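Local coordinates for putative Glycosidase (Bacteroides thetaiotaomicron, PDB 3R67), which is a putative glycosidase of undefined function, in a family whose members probably fold as five-bladed beta-propellers, at residues F17-G22 / P304-E309; G22-V27 / V346-Y351; N280-G285 / T322-G327; L260-G265 / A284-F289. All blocks are in the same frame, centred on the assembly; numbering follows the deposited sequence.

Contact 1 (F17-G22 / P304-E309); sequences FQRPEG and PFYIPE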
loop_
_atom_site.group_PDB
_atom_site.type_symbol
_atom_site.label_atom_id
_atom_site.label_comp_id
_atom_site.label_asym_id
_atom_site.label_seq_id
_atom_site.Cartn_x
_atom_site.Cartn_y
_atom_site.Cartn_z
ATOM N N PHE A 17 10.452 12.459 -7.492
ATOM C CA PHE A 17 9.095 12.707 -7.005
ATOM C C PHE A 17 9.128 13.965 -6.172
ATOM O O PHE A 17 9.897 14.038 -5.212
ATOM C CB PHE A 17 8.483 11.533 -6.228
ATOM C CG PHE A 17 7.955 10.410 -7.079
ATOM C CD1 PHE A 17 6.696 10.492 -7.668
ATOM C CD2 PHE A 17 8.691 9.247 -7.251
ATOM C CE1 PHE A 17 6.208 9.451 -8.474
ATOM C CE2 PHE A 17 8.186 8.187 -8.027
ATOM C CZ PHE A 17 6.952 8.304 -8.639
ATOM N N GLN A 18 8.335 14.975 -6.561
ATOM C CA GLN A 18 8.329 16.283 -5.909
ATOM C C GLN A 18 6.973 16.628 -5.331
ATOM O O GLN A 18 5.934 16.303 -5.920
ATOM C CB GLN A 18 8.726 17.370 -6.927
ATOM C CG GLN A 18 10.102 17.169 -7.582
ATOM C CD GLN A 18 11.262 17.214 -6.612
ATOM O OE1 GLN A 18 11.263 17.973 -5.631
ATOM N NE2 GLN A 18 12.307 16.444 -6.909
ATOM N N ARG A 19 6.981 17.320 -4.188
ATOM C CA ARG A 19 5.765 17.777 -3.513
ATOM C C ARG A 19 5.154 18.950 -4.290
ATOM O O ARG A 19 5.810 19.983 -4.433
ATOM C CB ARG A 19 6.068 18.180 -2.047
ATOM C CG ARG A 19 6.378 17.013 -1.136
ATOM C CD ARG A 19 7.183 17.419 0.084
ATOM N NE ARG A 19 7.495 16.260 0.932
ATOM C CZ ARG A 19 8.531 15.444 0.760
ATOM N NH1 ARG A 19 9.356 15.611 -0.266
ATOM N NH2 ARG A 19 8.727 14.427 1.594
ATOM N N PRO A 20 3.928 18.806 -4.848
ATOM C CA PRO A 20 3.302 19.947 -5.540
ATOM C C PRO A 20 2.936 21.031 -4.533
ATOM O O PRO A 20 2.488 20.701 -3.421
ATOM C CB PRO A 20 2.074 19.330 -6.203
ATOM C CG PRO A 20 1.744 18.159 -5.360
ATOM C CD PRO A 20 2.996 17.662 -4.737
ATOM N N GLU A 21 3.153 22.303 -4.894
ATOM C CA GLU A 21 2.971 23.455 -4.002
ATOM C C GLU A 21 1.505 23.662 -3.632
ATOM O O GLU A 21 0.620 23.577 -4.501
ATOM C CB GLU A 21 3.526 24.756 -4.628
ATOM C CG GLU A 21 5.016 24.731 -4.939
ATOM C CD GLU A 21 5.483 23.869 -6.098
ATOM O OE1 GLU A 21 4.650 23.530 -6.973
ATOM O OE2 GLU A 21 6.708 23.615 -6.179
ATOM N N GLY A 22 1.301 23.912 -2.331
ATOM C CA GLY A 22 0.026 24.176 -1.684
ATOM C C GLY A 22 -1.030 23.105 -1.809
ATOM O O GLY A 22 -2.198 23.401 -1.609
ATOM N N PRO A 304 17.398 6.345 0.613
ATOM C CA PRO A 304 15.982 6.503 0.226
ATOM C C PRO A 304 15.776 7.618 -0.810
ATOM O O PRO A 304 16.532 8.593 -0.791
ATOM C CB PRO A 304 15.292 6.851 1.541
ATOM C CG PRO A 304 16.367 7.401 2.417
ATOM C CD PRO A 304 17.628 6.727 2.024
ATOM N N PHE A 305 14.765 7.472 -1.710
ATOM C CA PHE A 305 14.474 8.502 -2.717
ATOM C C PHE A 305 13.470 9.511 -2.160
ATOM O O PHE A 305 13.353 10.613 -2.680
ATOM C CB PHE A 305 13.945 7.885 -4.029
ATOM C CG PHE A 305 12.512 7.400 -4.003
ATOM C CD1 PHE A 305 12.196 6.137 -3.517
ATOM C CD2 PHE A 305 11.488 8.183 -4.520
ATOM C CE1 PHE A 305 10.875 5.678 -3.516
ATOM C CE2 PHE A 305 10.160 7.733 -4.502
ATOM C CZ PHE A 305 9.864 6.479 -4.004
ATOM N N TYR A 306 12.715 9.111 -1.133
ATOM C CA TYR A 306 11.683 9.937 -0.527
ATOM C C TYR A 306 11.758 9.818 0.987
ATOM O O TYR A 306 11.875 8.716 1.509
ATOM C CB TYR A 306 10.323 9.500 -1.065
ATOM C CG TYR A 306 9.347 10.642 -1.113
ATOM C CD1 TYR A 306 9.422 11.608 -2.120
ATOM C CD2 TYR A 306 8.336 10.762 -0.162
ATOM C CE1 TYR A 306 8.543 12.689 -2.152
ATOM C CE2 TYR A 306 7.427 11.820 -0.208
ATOM C CZ TYR A 306 7.535 12.780 -1.206
ATOM O OH TYR A 306 6.637 13.819 -1.263
ATOM N N ILE A 307 11.772 10.951 1.692
ATOM C CA ILE A 307 11.940 10.980 3.145
ATOM C C ILE A 307 10.957 11.974 3.779
ATOM O O ILE A 307 10.573 12.941 3.100
ATOM C CB ILE A 307 13.425 11.342 3.563
ATOM C CG1 ILE A 307 13.805 12.810 3.269
ATOM C CG2 ILE A 307 14.462 10.379 3.003
ATOM C CD1 ILE A 307 15.126 13.323 4.013
ATOM N N PRO A 308 10.612 11.821 5.096
ATOM C CA PRO A 308 9.732 12.810 5.740
ATOM C C PRO A 308 10.390 14.197 5.738
ATOM O O PRO A 308 11.544 14.339 6.139
ATOM C CB PRO A 308 9.550 12.241 7.156
ATOM C CG PRO A 308 9.812 10.778 7.016
ATOM C CD PRO A 308 10.963 10.746 6.051
ATOM N N GLU A 309 9.666 15.211 5.245
ATOM C CA GLU A 309 10.216 16.562 5.082
ATOM C C GLU A 309 9.267 17.639 5.631
ATOM O O GLU A 309 9.726 18.622 6.196
ATOM C CB GLU A 309 10.456 16.781 3.582
ATOM C CG GLU A 309 11.388 17.909 3.190
ATOM C CD GLU A 309 11.787 17.804 1.729
ATOM O OE1 GLU A 309 12.525 16.855 1.353
ATOM O OE2 GLU A 309 11.360 18.690 0.956
HETATM O O HOH W 1 11.598 13.972 -0.073
#
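R19 reaches across to Y306 tip to tip, and its guanidinium lies almost parallel to the phenol ring, with the planes 4° apart. Their overlap is at the ends: Y306 OH sits over the centre of the guanidinium, 3.2 Å above its plane, but receives no N-H from it and bonds instead to Y339 OH. On the opposite face lies E309, whose CB is 3.5 Å from R19 NH2, so the flat cation is sandwiched between a phenol and a carboxylate chain. The arginine chain is extended from CG to NE (chi3 -179°), which carries the guanidinium out over the phenol. At its rim R19 NH2 makes a short but strongly bent, weak hydrogen bond to I307 O (2.8 Å), and NH1 donates to a water in the guanidinium plane. That water passes weak bonds on to I307 O and E309 OE1. Charge pairing with E309 is long, R19 NH1 to E309 OE1 being 3.8 Å with the oxygen well out of plane; E313 is the stronger acidic partner, bridged to NH2. The apolar part comes from F17, whose ring meets F305 rim to rim, F17 CD2 to F305 CE2 at 3.5 Å, with planes 50° apart, and whose CB lies near Y306 CD1. A separate, polar approach brings F17 O to the edge of the Y306 ring, 3.6 Å from Y306 CE1. Both segments are irregular loops wedged between sheets. F17 packs on A349 of strand 345-351 and on W335 and L337 of strand 334-341, whereas F305 and Y306 hydrogen-bond through their backbones to A284 of strand 282-289.

Contact 2 (G22-V27 / V346-Y351); sequences GINPIV and VAVAVY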
loop_
_atom_site.group_PDB
_atom_site.type_symbol
_atom_site.label_atom_id
_atom_site.label_comp_id
_atom_site.label_asym_id
_atom_site.label_seq_id
_atom_site.Cartn_x
_atom_site.Cartn_y
_atom_site.Cartn_z
ATOM N N GLY A 22 1.301 23.912 -2.331
ATOM C CA GLY A 22 0.026 24.176 -1.684
ATOM C C GLY A 22 -1.030 23.105 -1.809
ATOM O O GLY A 22 -2.198 23.401 -1.609
ATOM N N ILE A 23 -0.647 21.853 -2.060
ATOM C CA ILE A 23 -1.602 20.765 -2.288
ATOM C C ILE A 23 -1.776 19.832 -1.061
ATOM O O ILE A 23 -2.904 19.395 -0.802
ATOM C CB ILE A 23 -1.101 19.942 -3.521
ATOM C CG1 ILE A 23 -1.251 20.762 -4.821
ATOM C CG2 ILE A 23 -1.774 18.577 -3.682
ATOM C CD1 ILE A 23 -2.684 21.297 -5.198
ATOM N N ASN A 24 -0.688 19.501 -0.353
ATOM C CA ASN A 24 -0.725 18.523 0.729
ATOM C C ASN A 24 -1.056 19.147 2.101
ATOM O O ASN A 24 -0.635 20.259 2.382
ATOM C CB ASN A 24 0.614 17.798 0.810
ATOM C CG ASN A 24 0.865 16.950 -0.404
ATOM O OD1 ASN A 24 -0.034 16.262 -0.889
ATOM N ND2 ASN A 24 2.109 16.899 -0.870
ATOM N N PRO A 25 -1.819 18.432 2.972
ATOM C CA PRO A 25 -2.399 17.079 2.769
ATOM C C PRO A 25 -3.597 17.105 1.842
ATOM O O PRO A 25 -4.373 18.048 1.828
ATOM C CB PRO A 25 -2.813 16.655 4.182
ATOM C CG PRO A 25 -3.081 17.935 4.907
ATOM C CD PRO A 25 -2.157 18.974 4.307
ATOM N N ILE A 26 -3.737 16.062 1.056
ATOM C CA ILE A 26 -4.887 15.937 0.177
ATOM C C ILE A 26 -6.090 15.358 0.985
ATOM O O ILE A 26 -7.224 15.612 0.613
ATOM C CB ILE A 26 -4.580 15.100 -1.095
ATOM C CG1 ILE A 26 -4.195 13.637 -0.777
ATOM C CG2 ILE A 26 -3.494 15.786 -1.925
ATOM C CD1 ILE A 26 -4.446 12.659 -1.896
ATOM N N VAL A 27 -5.847 14.582 2.059
ATOM C CA VAL A 27 -6.883 13.994 2.923
ATOM C C VAL A 27 -6.440 14.170 4.373
ATOM O O VAL A 27 -5.304 13.854 4.725
ATOM C CB VAL A 27 -7.233 12.496 2.616
ATOM C CG1 VAL A 27 -8.435 12.030 3.451
ATOM C CG2 VAL A 27 -7.534 12.274 1.137
ATOM N N VAL A 346 -2.839 12.081 4.345
ATOM C CA VAL A 346 -2.585 11.537 3.003
ATOM C C VAL A 346 -1.961 12.653 2.199
ATOM O O VAL A 346 -2.452 13.774 2.239
ATOM C CB VAL A 346 -3.826 10.925 2.289
ATOM C CG1 VAL A 346 -3.452 10.376 0.906
ATOM C CG2 VAL A 346 -4.471 9.829 3.125
ATOM N N ALA A 347 -0.875 12.361 1.485
ATOM C CA ALA A 347 -0.211 13.370 0.650
ATOM C C ALA A 347 0.155 12.767 -0.710
ATOM O O ALA A 347 0.087 11.551 -0.897
ATOM C CB ALA A 347 1.029 13.924 1.360
ATOM N N VAL A 348 0.504 13.633 -1.669
ATOM C CA VAL A 348 0.898 13.240 -3.021
ATOM C C VAL A 348 2.259 13.899 -3.370
ATOM O O VAL A 348 2.580 14.996 -2.900
ATOM C CB VAL A 348 -0.218 13.592 -4.080
ATOM C CG1 VAL A 348 -0.497 15.100 -4.160
ATOM C CG2 VAL A 348 0.107 13.029 -5.466
ATOM N N ALA A 349 3.059 13.171 -4.157
ATOM C CA ALA A 349 4.307 13.575 -4.803
ATOM C C ALA A 349 4.154 13.310 -6.303
ATOM O O ALA A 349 3.463 12.359 -6.682
ATOM C CB ALA A 349 5.507 12.851 -4.207
ATOM N N VAL A 350 4.726 14.173 -7.155
ATOM C CA VAL A 350 4.571 14.057 -8.610
ATOM C C VAL A 350 5.923 13.858 -9.260
ATOM O O VAL A 350 6.897 14.545 -8.928
ATOM C CB VAL A 350 3.850 15.304 -9.224
ATOM C CG1 VAL A 350 3.577 15.119 -10.721
ATOM C CG2 VAL A 350 2.541 15.627 -8.483
ATOM N N TYR A 351 5.970 12.902 -10.198
ATOM C CA TYR A 351 7.134 12.604 -11.009
ATOM C C TYR A 351 6.764 12.794 -12.472
ATOM O O TYR A 351 5.882 12.098 -12.989
ATOM C CB TYR A 351 7.669 11.192 -10.723
ATOM C CG TYR A 351 8.616 10.627 -11.752
ATOM C CD1 TYR A 351 9.860 11.210 -11.981
ATOM C CD2 TYR A 351 8.308 9.457 -12.439
ATOM C CE1 TYR A 351 10.735 10.700 -12.940
ATOM C CE2 TYR A 351 9.187 8.918 -13.379
ATOM C CZ TYR A 351 10.405 9.544 -13.623
ATOM O OH TYR A 351 11.286 9.049 -14.550
#
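The carboxamide of N24 has the methyl group of A347 over one face, A347 CB 3.5 Å from N24 CG, while V348 O lies close to its plane on the ND2 side. V348 N comes to OD1 from the same side as the methyl, well above the carbonyl plane. Further along, past the cis peptide bond before P25, the loop meets strand 345-351 in a classic beta bulge, with I26 and V27 both facing V346. The loop lines the outer edge of that strand, with one bridge at V27 and V346. V346 O takes I26 N at 2.9 Å and, more weakly, V27 N at 3.5 Å; in return V346 N donates to V27 O. The N24 amide grips both backbone polar atoms of one strand residue: N24 ND2 donates to V348 O at 2.8 Å, nearly straight at 171°, and V348 N donates to N24 OD1, also at 2.8 Å. The two bonds restrain its rotation and stand in for the N-H and C=O that one residue of a paired strand would offer. On the side of V348 CG1, apolar groups close the contact: this methyl meets the CG2 atoms of I23 and I26, and I26 also rests on Y338. V27 and V346 both lean on Y67 of strand 62-70, which brings another sheet up to this edge. The two valine side chains run alongside one another, CB of V27 3.8 Å from CB of V346.

Contact 3 (N280-G285 / T322-G327); sequences NSYCAG and TVFIEG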
loop_
_atom_site.group_PDB
_atom_site.type_symbol
_atom_site.label_atom_id
_atom_site.label_comp_id
_atom_site.label_asym_id
_atom_site.label_seq_id
_atom_site.Cartn_x
_atom_site.Cartn_y
_atom_site.Cartn_z
ATOM N N ASN A 280 13.548 4.690 13.606
ATOM C CA ASN A 280 12.183 4.155 13.537
ATOM C C ASN A 280 11.340 4.877 12.472
ATOM O O ASN A 280 10.183 4.519 12.317
ATOM C CB ASN A 280 11.481 4.231 14.905
ATOM C CG ASN A 280 12.246 3.514 15.987
ATOM O OD1 ASN A 280 12.753 2.399 15.805
ATOM N ND2 ASN A 280 12.391 4.170 17.112
ATOM N N SER A 281 11.916 5.808 11.678
ATOM C CA SER A 281 11.163 6.456 10.607
ATOM C C SER A 281 11.104 5.565 9.382
ATOM O O SER A 281 12.001 4.733 9.184
ATOM C CB SER A 281 11.770 7.808 10.223
ATOM O OG SER A 281 13.009 7.694 9.534
ATOM N N TYR A 282 10.062 5.771 8.543
ATOM C CA TYR A 282 9.864 5.098 7.264
ATOM C C TYR A 282 10.250 6.032 6.125
ATOM O O TYR A 282 9.649 7.102 5.961
ATOM C CB TYR A 282 8.422 4.619 7.087
ATOM C CG TYR A 282 7.982 3.432 7.912
ATOM C CD1 TYR A 282 7.769 3.553 9.283
ATOM C CD2 TYR A 282 7.592 2.241 7.301
ATOM C CE1 TYR A 282 7.294 2.486 10.041
ATOM C CE2 TYR A 282 7.092 1.175 8.044
ATOM C CZ TYR A 282 6.949 1.300 9.417
ATOM O OH TYR A 282 6.430 0.262 10.158
ATOM N N CYS A 283 11.287 5.659 5.390
ATOM C CA CYS A 283 11.810 6.340 4.202
ATOM C C CYS A 283 11.641 5.391 3.026
ATOM O O CYS A 283 11.773 4.175 3.222
ATOM C CB CYS A 283 13.263 6.768 4.403
ATOM S SG CYS A 283 13.507 7.992 5.709
ATOM N N ALA A 284 11.304 5.903 1.841
ATOM C CA ALA A 284 10.974 5.071 0.690
ATOM C C ALA A 284 12.200 4.715 -0.153
ATOM O O ALA A 284 13.049 5.560 -0.422
ATOM C CB ALA A 284 9.946 5.777 -0.183
ATOM N N GLY A 285 12.249 3.455 -0.580
ATOM C CA GLY A 285 13.322 2.928 -1.422
ATOM C C GLY A 285 12.793 2.327 -2.707
ATOM O O GLY A 285 11.585 2.336 -2.958
ATOM N N THR A 322 6.666 9.168 8.852
ATOM C CA THR A 322 6.560 8.301 7.686
ATOM C C THR A 322 6.273 9.081 6.444
ATOM O O THR A 322 5.695 10.172 6.469
ATOM C CB THR A 322 5.434 7.180 7.793
ATOM O OG1 THR A 322 4.120 7.732 7.600
ATOM C CG2 THR A 322 5.508 6.309 9.025
ATOM N N VAL A 323 6.572 8.425 5.357
ATOM C CA VAL A 323 6.236 8.731 3.986
ATOM C C VAL A 323 5.924 7.327 3.468
ATOM O O VAL A 323 6.738 6.690 2.776
ATOM C CB VAL A 323 7.274 9.589 3.207
ATOM C CG1 VAL A 323 7.188 11.052 3.605
ATOM C CG2 VAL A 323 8.694 9.051 3.348
ATOM N N PHE A 324 4.817 6.764 4.007
ATOM C CA PHE A 324 4.444 5.392 3.722
ATOM C C PHE A 324 3.777 5.361 2.371
ATOM O O PHE A 324 2.570 5.626 2.270
ATOM C CB PHE A 324 3.555 4.825 4.838
ATOM C CG PHE A 324 3.454 3.323 4.797
ATOM C CD1 PHE A 324 4.398 2.529 5.447
ATOM C CD2 PHE A 324 2.437 2.697 4.083
ATOM C CE1 PHE A 324 4.315 1.141 5.398
ATOM C CE2 PHE A 324 2.364 1.309 4.021
ATOM C CZ PHE A 324 3.296 0.539 4.689
ATOM N N ILE A 325 4.568 5.034 1.324
ATOM C CA ILE A 325 4.130 5.065 -0.088
ATOM C C ILE A 325 3.273 3.825 -0.351
ATOM O O ILE A 325 3.606 2.746 0.136
ATOM C CB ILE A 325 5.322 5.212 -1.064
ATOM C CG1 ILE A 325 6.322 4.008 -1.008
ATOM C CG2 ILE A 325 6.038 6.558 -0.736
ATOM C CD1 ILE A 325 7.353 4.007 -2.057
ATOM N N GLU A 326 2.109 4.000 -1.029
ATOM C CA GLU A 326 1.181 2.888 -1.173
ATOM C C GLU A 326 0.268 2.986 -2.429
ATOM O O GLU A 326 -0.304 1.971 -2.841
ATOM C CB GLU A 326 0.322 2.889 0.093
ATOM C CG GLU A 326 -0.517 1.647 0.312
ATOM C CD GLU A 326 -1.183 1.632 1.667
ATOM O OE1 GLU A 326 -0.526 1.956 2.676
ATOM O OE2 GLU A 326 -2.350 1.216 1.729
ATOM N N GLY A 327 0.138 4.174 -3.011
ATOM C CA GLY A 327 -0.635 4.395 -4.229
ATOM C C GLY A 327 0.234 5.005 -5.312
ATOM O O GLY A 327 1.056 5.867 -5.023
#
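Y282 lies alongside T322 and F324, its side chain running the same way as theirs. The two flanks of its ring are used differently: Y282 CD1 is 3.6 Å from T322 CG2, while Y282 CD2 comes to the edge of the F324 ring, in its plane, 3.7 Å from F324 CD1. The two rings are oblique, with planes 65° apart. F324 has CG anti to its backbone N (chi1 -164°), which swings its ring beside the tyrosine. Y318 meets the Y282 ring edge-to-face, and 1,2-ethanediol, probably from the crystallisation liquor, lies about 3 Å from the Y282 side chain (nearest atoms). The carbonyl of Y282 also faces the second segment, taking a weak, bent hydrogen bond from V323 N at 3.4 Å and touching V323 CG2. Beyond this point the chains diverge: strands 282-285 and 323-327 run at 42° to each other and belong to different sheets, consistent with the meeting of two neighbouring blades in the five-bladed propeller probable for this family. At C283 only the backbone contributes, CA lying 4.2 Å from V323 CG2, while its side chain turns to the other side, onto P304 and I307. A284 points back toward the partner strand, and its methyl rests on the end of I325, A284 CB to I325 CD1 at 3.7 Å, with I325 CG2 at 4.0 Å from the same CB. Beside this pair I325 N bonds to N264 OD1, and I325 also packs on P250.

Contact 4 (L260-G265 / A284-F289); sequences LLLYNG and AGQALF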
loop_
_atom_site.group_PDB
_atom_site.type_symbol
_atom_site.label_atom_id
_atom_site.label_comp_id
_atom_site.label_asym_id
_atom_site.label_seq_id
_atom_site.Cartn_x
_atom_site.Cartn_y
_atom_site.Cartn_z
ATOM N N LEU A 260 10.022 -2.459 -11.562
ATOM C CA LEU A 260 10.348 -1.500 -10.512
ATOM C C LEU A 260 9.417 -1.685 -9.314
ATOM O O LEU A 260 8.194 -1.618 -9.438
ATOM C CB LEU A 260 10.267 -0.060 -11.046
ATOM C CG LEU A 260 10.650 1.072 -10.095
ATOM C CD1 LEU A 260 12.094 0.952 -9.622
ATOM C CD2 LEU A 260 10.412 2.423 -10.730
ATOM N N LEU A 261 10.017 -1.945 -8.146
ATOM C CA LEU A 261 9.279 -2.074 -6.900
ATOM C C LEU A 261 9.647 -0.922 -5.968
ATOM O O LEU A 261 10.789 -0.835 -5.510
ATOM C CB LEU A 261 9.529 -3.440 -6.211
ATOM C CG LEU A 261 8.928 -3.609 -4.794
ATOM C CD1 LEU A 261 7.408 -3.724 -4.833
ATOM C CD2 LEU A 261 9.495 -4.825 -4.099
ATOM N N LEU A 262 8.675 -0.032 -5.730
ATOM C CA LEU A 262 8.793 1.074 -4.781
ATOM C C LEU A 262 8.389 0.546 -3.412
ATOM O O LEU A 262 7.327 -0.074 -3.273
ATOM C CB LEU A 262 7.963 2.317 -5.190
ATOM C CG LEU A 262 8.516 3.293 -6.249
ATOM C CD1 LEU A 262 8.583 2.667 -7.601
ATOM C CD2 LEU A 262 7.621 4.531 -6.361
ATOM N N TYR A 263 9.260 0.690 -2.396
ATOM C CA TYR A 263 8.877 0.107 -1.116
ATOM C C TYR A 263 9.221 1.049 0.026
ATOM O O TYR A 263 9.835 2.092 -0.158
ATOM C CB TYR A 263 9.550 -1.293 -0.914
ATOM C CG TYR A 263 11.054 -1.264 -0.750
ATOM C CD1 TYR A 263 11.897 -1.305 -1.857
ATOM C CD2 TYR A 263 11.638 -1.226 0.512
ATOM C CE1 TYR A 263 13.281 -1.276 -1.712
ATOM C CE2 TYR A 263 13.020 -1.143 0.666
ATOM C CZ TYR A 263 13.840 -1.178 -0.452
ATOM O OH TYR A 263 15.210 -1.149 -0.311
ATOM N N ASN A 264 8.771 0.673 1.200
ATOM C CA ASN A 264 8.963 1.422 2.435
ATOM C C ASN A 264 9.994 0.756 3.336
ATOM O O ASN A 264 9.828 -0.406 3.693
ATOM C CB ASN A 264 7.641 1.544 3.170
ATOM C CG ASN A 264 6.604 2.241 2.360
ATOM O OD1 ASN A 264 6.667 3.443 2.187
ATOM N ND2 ASN A 264 5.594 1.509 1.901
ATOM N N GLY A 265 11.015 1.512 3.718
ATOM C CA GLY A 265 12.063 1.049 4.609
ATOM C C GLY A 265 11.943 1.660 5.989
ATOM O O GLY A 265 11.861 2.885 6.106
ATOM N N ALA A 284 11.304 5.903 1.841
ATOM C CA ALA A 284 10.974 5.071 0.690
ATOM C C ALA A 284 12.200 4.715 -0.153
ATOM O O ALA A 284 13.049 5.560 -0.422
ATOM C CB ALA A 284 9.946 5.777 -0.183
ATOM N N GLY A 285 12.249 3.455 -0.580
ATOM C CA GLY A 285 13.322 2.928 -1.422
ATOM C C GLY A 285 12.793 2.327 -2.707
ATOM O O GLY A 285 11.585 2.336 -2.958
ATOM N N GLN A 286 13.696 1.835 -3.549
ATOM C CA GLN A 286 13.341 1.194 -4.817
ATOM C C GLN A 286 14.272 0.041 -5.119
ATOM O O GLN A 286 15.474 0.109 -4.842
ATOM C CB GLN A 286 13.356 2.182 -6.002
ATOM C CG GLN A 286 12.358 3.329 -5.875
ATOM C CD GLN A 286 12.384 4.297 -7.002
ATOM O OE1 GLN A 286 12.931 4.038 -8.079
ATOM N NE2 GLN A 286 11.739 5.425 -6.790
ATOM N N ALA A 287 13.712 -0.995 -5.733
ATOM C CA ALA A 287 14.414 -2.190 -6.176
ATOM C C ALA A 287 14.032 -2.513 -7.608
ATOM O O ALA A 287 12.885 -2.273 -8.005
ATOM C CB ALA A 287 14.083 -3.349 -5.257
ATOM N N LEU A 288 14.987 -3.048 -8.383
ATOM C CA LEU A 288 14.780 -3.396 -9.786
ATOM C C LEU A 288 14.921 -4.901 -9.967
ATOM O O LEU A 288 15.935 -5.481 -9.582
ATOM C CB LEU A 288 15.762 -2.643 -10.695
ATOM C CG LEU A 288 15.512 -2.729 -12.199
ATOM C CD1 LEU A 288 14.296 -1.891 -12.611
ATOM C CD2 LEU A 288 16.737 -2.262 -12.963
ATOM N N PHE A 289 13.873 -5.535 -10.506
ATOM C CA PHE A 289 13.863 -6.973 -10.719
ATOM C C PHE A 289 13.840 -7.290 -12.197
ATOM O O PHE A 289 13.450 -6.445 -13.009
ATOM C CB PHE A 289 12.668 -7.627 -10.018
ATOM C CG PHE A 289 12.733 -7.568 -8.517
ATOM C CD1 PHE A 289 13.342 -8.589 -7.792
ATOM C CD2 PHE A 289 12.148 -6.514 -7.817
ATOM C CE1 PHE A 289 13.386 -8.546 -6.400
ATOM C CE2 PHE A 289 12.202 -6.473 -6.428
ATOM C CZ PHE A 289 12.842 -7.481 -5.732
HETATM O O HOH W 2 16.151 0.979 -1.763
#
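Two hydrogen-bonded pairs, L261 with A287 and Y263 with G285, join these antiparallel strands. L261 N gives a practically straight bond to A287 O (2.9 Å, 177°) and A287 N answers to L261 O; Y263 and G285 likewise exchange two bonds, N to O each way. At the non-hydrogen-bonded pairs, one between these two and one beyond Y263-G285, the strands come close enough for CA-H...O contacts, Q286 CA to L261 O and A284 CA to Y263 O, both at 3.3 Å. Among aromatic contacts Y263 dominates. Its CG sits between the backbone N and the carbonyl carbon (chi1 67°), which lays the ring across the partner strand: G285, with no side chain, is under one face, and Y263 CE1 approaches Q286 N to 3.6 Å. Polar links gather at the far end of that ring, where a water donates to Y263 OH at 2.7 Å and accepts from Q286 N; D242 and R300 also bond the hydroxyl. Q286 NE2, on the other side of the sheet, bonds to W14 O. Among apolar contacts, Q286 CB lies 4.0 Å from L260 CD1, and L261 CD2 3.9 Å from CE2 of F289, whose ring stacks on Y203. These are the two middle strands of 245-255, 258-266, 282-289 and 297-300, an antiparallel meander that is probably one propeller blade; A284 touches I325 of strand 323-331, and A287 and F289 touch L297 of strand 297-300.

Along the chain 17-22 and 22-27 come first, then 260-265 and 280-289, then 304-309, 322-327 and 346-351, so contacts 1 and 2 span most of the chain and contacts 3 and 4 lie late in it. Contacts 3 and 4 share A284 and G285 on strand 282-289, centres about 10 Å apart: contact 4 lies within one sheet, and contact 3 joins it to the sheet of strands 323-331 and 345-351. Contact 1, centres about 11 Å from contact 3, touches it through A284. Contact 2, centres about 9 Å from contact 1, continues the same N-terminal loop from G22. Bringing that loop to late segments is consistent with closure of a propeller's ring.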